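Local coordinates for protein Myo-inositol dehydrogenase (PDB 3EUW) that probably catalyses the NAD+-dependent oxidation of myo-inositol, as a tetrameric member of the Gfo/Idh/MocA oxidoreductase family, at residues L5-F10 / P27-V32; A20-A25 / A285-L290. All blocks are in the same frame, centred on the assembly; numbering follows the deposited sequence.

In the fold
From the N terminus, strand 5-10 opens the Rossmann fold, helix 14-25 follows, and strand 29-35 returns alongside the first strand. Interaction 1 closes this short beta-alpha-beta loop, with the helix inside it. Interaction 2 starts within that loop, on helix 14-25, and reaches 260 residues onward to helix 283-299, so the two contacts cross along the chain. The centres of interactions 1 and 2 lie about 10 Å apart. Ile-23 packs on the backbone of Glu-30 and Leu-31, and Leu-290 meets Leu-29. A sodium ion joins them further, held by the carbonyls of Ile-23, Ala-24, Asn-26 and Leu-29 where the helix turns into the second strand.

Interaction 1: residues L5-F10 / P27-V32; sequences LRIALF and PDLELV. With NA (sodium ion), chain E.
Strands 5-10 and 29-35 form the parallel pair of the first beta-alpha-beta unit of the Rossmann fold, flanking helix 14-25 in the chain, with Leu-5, Arg-6 and Ile-7 standing opposite Leu-29, Glu-30 and Leu-31. Leu-5 N bonds Asp-28 O (2.9 Å) and Ile-7 N bonds Glu-30 O (2.8 Å). Val-32 N closes on Ile-7 O at 3.1 Å; the bond from Glu-30 N to Leu-5 O is bent and weak. On the face of Leu-5, Ile-7, Leu-29 and Leu-31, the CD2 methyl of Leu-29 sits against CB of Leu-5 (3.7 Å), while CD1 of Leu-31 reaches CB of Leu-9. On the other face Arg-6 and Glu-30 run side by side, guanidinium and carboxylate planes only 8° apart. Glu-30 OE1 lies above the guanidinium, 3.9 Å from Arg-6 NE, a long salt bridge of charges alone. Val-32 crosses the Arg-6 chain at about a right angle, its CG1 touching CD. Leu-29 O binds the sodium ion at 2.4 Å. Strand 68-71 pairs with the far edge of strand 5-10; helix 14-25 packs on Ile-7, Leu-9 and Leu-31, and helix 283-299 on Leu-5 and Leu-29.

Interaction 2: residues A20-A25 / A285-L290; sequences AANIAA and AYKAEL. With NA (sodium ion), chain E.
Asn-22 meets Tyr-286, Lys-287 and Leu-290 where helices 14-25 and 283-299 cross; the axes of segments 20-25 and 285-290 pass 9.9 Å apart at -59°. Its CB points toward the second helix. There OD1 accepts from Lys-287 NZ at 2.9 Å, the donor tilted 22° from the carbonyl plane. The lysine chain runs extended to CE and bends at its last torsion (chi4 57°), which turns NZ to OD1; CG of Lys-287 also lies against this oxygen. Asp-283 holds NZ in a salt bridge, so the ammonium links the amide to a carboxylate one turn back in its own helix. ND2 of Asn-22 lies 3.6 Å from CB of Tyr-286 and donates to two waters, one bonded on to Tyr-286 O, the other taking a bond from Lys-287 NZ. Next along, Ile-23 turns CG1 to CD2 of Leu-290 (3.6 Å), the two side chains crossing at about a right angle; the same methyl touches CB of Asn-22. Ile-23 O and Ala-24 O bind the sodium ion at 2.4 and 2.5 Å. Ile-23 also packs on Ile-7 and Leu-31 of strands 5-10 and 29-35, Leu-290 rests on Leu-29, and Tyr-286 reaches back to Ile-15 and Val-18, placing helix 283-299 against both the Rossmann helix and its sheet.

Interaction 1: residues L5-F10 / P27-V32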
# COMPACT_ATOMS: atom_id res chain seq x y z
N LEU A 5 -3.58 -25.22 -34.88
CA LEU A 5 -2.19 -25.67 -34.99
C LEU A 5 -1.89 -26.88 -34.11
O LEU A 5 -2.31 -26.94 -32.95
CB LEU A 5 -1.24 -24.52 -34.64
CG LEU A 5 -1.28 -23.31 -35.59
CD1 LEU A 5 -0.38 -22.19 -35.05
CD2 LEU A 5 -0.83 -23.74 -36.98
N ARG A 6 -1.15 -27.84 -34.66
CA ARG A 6 -0.79 -29.07 -33.96
C ARG A 6 0.52 -28.95 -33.21
O ARG A 6 1.56 -28.64 -33.79
CB ARG A 6 -0.68 -30.23 -34.96
CG ARG A 6 -1.93 -30.49 -35.79
CD ARG A 6 -2.99 -31.12 -34.94
NE ARG A 6 -3.74 -32.13 -35.67
CZ ARG A 6 -4.77 -31.88 -36.48
NH1 ARG A 6 -5.18 -30.63 -36.68
NH2 ARG A 6 -5.39 -32.89 -37.08
N ILE A 7 0.48 -29.23 -31.91
CA ILE A 7 1.67 -29.11 -31.07
C ILE A 7 2.16 -30.40 -30.44
O ILE A 7 1.37 -31.19 -29.92
CB ILE A 7 1.43 -28.10 -29.92
CG1 ILE A 7 0.89 -26.78 -30.46
CG2 ILE A 7 2.72 -27.90 -29.13
CD1 ILE A 7 1.83 -26.08 -31.42
N ALA A 8 3.47 -30.61 -30.47
CA ALA A 8 4.07 -31.78 -29.84
C ALA A 8 4.78 -31.27 -28.57
O ALA A 8 5.51 -30.27 -28.62
CB ALA A 8 5.07 -32.42 -30.77
N LEU A 9 4.56 -31.94 -27.44
CA LEU A 9 5.17 -31.54 -26.17
C LEU A 9 6.19 -32.54 -25.63
O LEU A 9 5.93 -33.74 -25.59
CB LEU A 9 4.07 -31.34 -25.12
CG LEU A 9 4.54 -31.17 -23.67
CD1 LEU A 9 5.28 -29.84 -23.52
CD2 LEU A 9 3.34 -31.22 -22.72
N PHE A 10 7.35 -32.03 -25.22
CA PHE A 10 8.40 -32.85 -24.65
C PHE A 10 8.51 -32.59 -23.15
O PHE A 10 8.75 -31.45 -22.72
CB PHE A 10 9.74 -32.56 -25.32
CG PHE A 10 9.91 -33.24 -26.64
CD1 PHE A 10 10.27 -34.58 -26.70
CD2 PHE A 10 9.66 -32.56 -27.83
CE1 PHE A 10 10.38 -35.23 -27.92
CE2 PHE A 10 9.77 -33.21 -29.06
CZ PHE A 10 10.12 -34.54 -29.10
N PRO A 27 -7.31 -21.63 -27.93
CA PRO A 27 -8.16 -22.04 -29.05
C PRO A 27 -7.48 -22.22 -30.40
O PRO A 27 -8.04 -22.87 -31.28
CB PRO A 27 -9.21 -20.93 -29.09
CG PRO A 27 -8.40 -19.73 -28.75
CD PRO A 27 -7.55 -20.21 -27.58
N ASP A 28 -6.30 -21.65 -30.58
CA ASP A 28 -5.57 -21.78 -31.84
C ASP A 28 -4.61 -22.97 -31.82
O ASP A 28 -3.92 -23.24 -32.80
CB ASP A 28 -4.75 -20.52 -32.14
CG ASP A 28 -5.62 -19.30 -32.45
OD1 ASP A 28 -6.78 -19.46 -32.88
OD2 ASP A 28 -5.11 -18.17 -32.27
N LEU A 29 -4.58 -23.68 -30.69
CA LEU A 29 -3.67 -24.81 -30.55
C LEU A 29 -4.32 -26.10 -30.13
O LEU A 29 -5.40 -26.12 -29.55
CB LEU A 29 -2.56 -24.47 -29.55
CG LEU A 29 -1.79 -23.18 -29.82
CD1 LEU A 29 -0.72 -23.02 -28.75
CD2 LEU A 29 -1.17 -23.21 -31.22
N GLU A 30 -3.63 -27.19 -30.42
CA GLU A 30 -4.11 -28.52 -30.10
C GLU A 30 -2.89 -29.39 -29.80
O GLU A 30 -1.96 -29.43 -30.59
CB GLU A 30 -4.89 -29.08 -31.29
CG GLU A 30 -5.22 -30.56 -31.23
CD GLU A 30 -6.22 -30.98 -32.30
OE1 GLU A 30 -6.25 -32.19 -32.64
OE2 GLU A 30 -6.98 -30.12 -32.80
N LEU A 31 -2.90 -30.05 -28.65
CA LEU A 31 -1.80 -30.92 -28.25
C LEU A 31 -2.08 -32.31 -28.81
O LEU A 31 -3.06 -32.95 -28.43
CB LEU A 31 -1.72 -30.97 -26.72
CG LEU A 31 -0.64 -31.88 -26.14
CD1 LEU A 31 0.73 -31.43 -26.63
CD2 LEU A 31 -0.70 -31.85 -24.62
N VAL A 32 -1.22 -32.79 -29.71
CA VAL A 32 -1.45 -34.10 -30.31
C VAL A 32 -0.52 -35.20 -29.85
O VAL A 32 -0.76 -36.37 -30.13
CB VAL A 32 -1.40 -34.03 -31.85
CG1 VAL A 32 -2.46 -33.08 -32.35
CG2 VAL A 32 -0.02 -33.59 -32.31
NA NA E . -6.47 -25.76 -27.47
O HOH W 1 -7.59 -27.83 -27.43

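Interaction 2: residues A20-A25 / A285-L290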
# COMPACT_ATOMS: atom_id res chain seq x y z
N ALA A 20 0.86 -28.13 -21.33
CA ALA A 20 -0.22 -28.99 -21.81
C ALA A 20 -1.56 -28.35 -21.49
O ALA A 20 -2.41 -28.22 -22.37
CB ALA A 20 -0.13 -30.39 -21.15
N ALA A 21 -1.75 -27.95 -20.24
CA ALA A 21 -3.00 -27.32 -19.84
C ALA A 21 -3.24 -26.01 -20.59
O ALA A 21 -4.38 -25.67 -20.90
CB ALA A 21 -3.00 -27.08 -18.34
N ASN A 22 -2.17 -25.27 -20.88
CA ASN A 22 -2.32 -24.01 -21.61
C ASN A 22 -2.65 -24.24 -23.08
O ASN A 22 -3.43 -23.49 -23.66
CB ASN A 22 -1.07 -23.13 -21.48
CG ASN A 22 -0.93 -22.53 -20.09
OD1 ASN A 22 -1.91 -22.40 -19.37
ND2 ASN A 22 0.30 -22.17 -19.71
N ILE A 23 -2.05 -25.27 -23.67
CA ILE A 23 -2.32 -25.58 -25.07
C ILE A 23 -3.79 -25.96 -25.23
O ILE A 23 -4.46 -25.50 -26.14
CB ILE A 23 -1.42 -26.73 -25.56
CG1 ILE A 23 0.03 -26.25 -25.57
CG2 ILE A 23 -1.86 -27.21 -26.98
CD1 ILE A 23 1.05 -27.37 -25.65
N ALA A 24 -4.29 -26.79 -24.31
CA ALA A 24 -5.69 -27.20 -24.37
C ALA A 24 -6.56 -25.95 -24.35
O ALA A 24 -7.43 -25.77 -25.20
CB ALA A 24 -6.02 -28.08 -23.17
N ALA A 25 -6.29 -25.08 -23.38
CA ALA A 25 -7.04 -23.84 -23.21
C ALA A 25 -6.95 -22.89 -24.40
O ALA A 25 -7.93 -22.22 -24.73
CB ALA A 25 -6.58 -23.13 -21.95
N ALA A 285 1.77 -15.22 -17.53
CA ALA A 285 2.95 -15.16 -18.39
C ALA A 285 3.09 -16.38 -19.30
O ALA A 285 3.39 -16.24 -20.49
CB ALA A 285 4.21 -15.00 -17.54
N TYR A 286 2.90 -17.57 -18.75
CA TYR A 286 3.04 -18.77 -19.57
C TYR A 286 2.01 -18.83 -20.67
O TYR A 286 2.30 -19.30 -21.77
CB TYR A 286 2.98 -20.03 -18.71
CG TYR A 286 4.25 -20.29 -17.94
CD1 TYR A 286 5.45 -20.53 -18.61
CD2 TYR A 286 4.26 -20.30 -16.55
CE1 TYR A 286 6.62 -20.79 -17.92
CE2 TYR A 286 5.43 -20.56 -15.84
CZ TYR A 286 6.60 -20.81 -16.54
OH TYR A 286 7.76 -21.09 -15.85
N LYS A 287 0.81 -18.35 -20.38
CA LYS A 287 -0.26 -18.35 -21.37
C LYS A 287 0.05 -17.33 -22.47
O LYS A 287 -0.15 -17.60 -23.66
CB LYS A 287 -1.60 -18.02 -20.70
CG LYS A 287 -2.15 -19.16 -19.84
CD LYS A 287 -3.43 -18.77 -19.10
CE LYS A 287 -4.07 -19.98 -18.41
NZ LYS A 287 -3.14 -20.65 -17.46
N ALA A 288 0.57 -16.17 -22.06
CA ALA A 288 0.89 -15.13 -23.03
C ALA A 288 2.07 -15.58 -23.87
O ALA A 288 2.13 -15.30 -25.06
CB ALA A 288 1.21 -13.83 -22.31
N GLU A 289 3.00 -16.29 -23.25
CA GLU A 289 4.16 -16.77 -23.97
C GLU A 289 3.72 -17.77 -25.04
O GLU A 289 4.21 -17.74 -26.17
CB GLU A 289 5.14 -17.45 -23.01
CG GLU A 289 6.46 -17.88 -23.65
CD GLU A 289 7.41 -18.51 -22.64
OE1 GLU A 289 7.10 -19.61 -22.14
OE2 GLU A 289 8.45 -17.90 -22.33
N LEU A 290 2.78 -18.65 -24.69
CA LEU A 290 2.29 -19.65 -25.64
C LEU A 290 1.60 -18.98 -26.83
O LEU A 290 1.83 -19.35 -27.97
CB LEU A 290 1.33 -20.61 -24.94
CG LEU A 290 0.93 -21.86 -25.73
CD1 LEU A 290 2.16 -22.69 -26.07
CD2 LEU A 290 -0.04 -22.67 -24.91
NA NA E . -6.47 -25.76 -27.47
O HOH W 2 2.11 -22.16 -21.54
O HOH W 3 -0.22 -20.85 -17.02
O HOH W 1 -7.59 -27.83 -27.43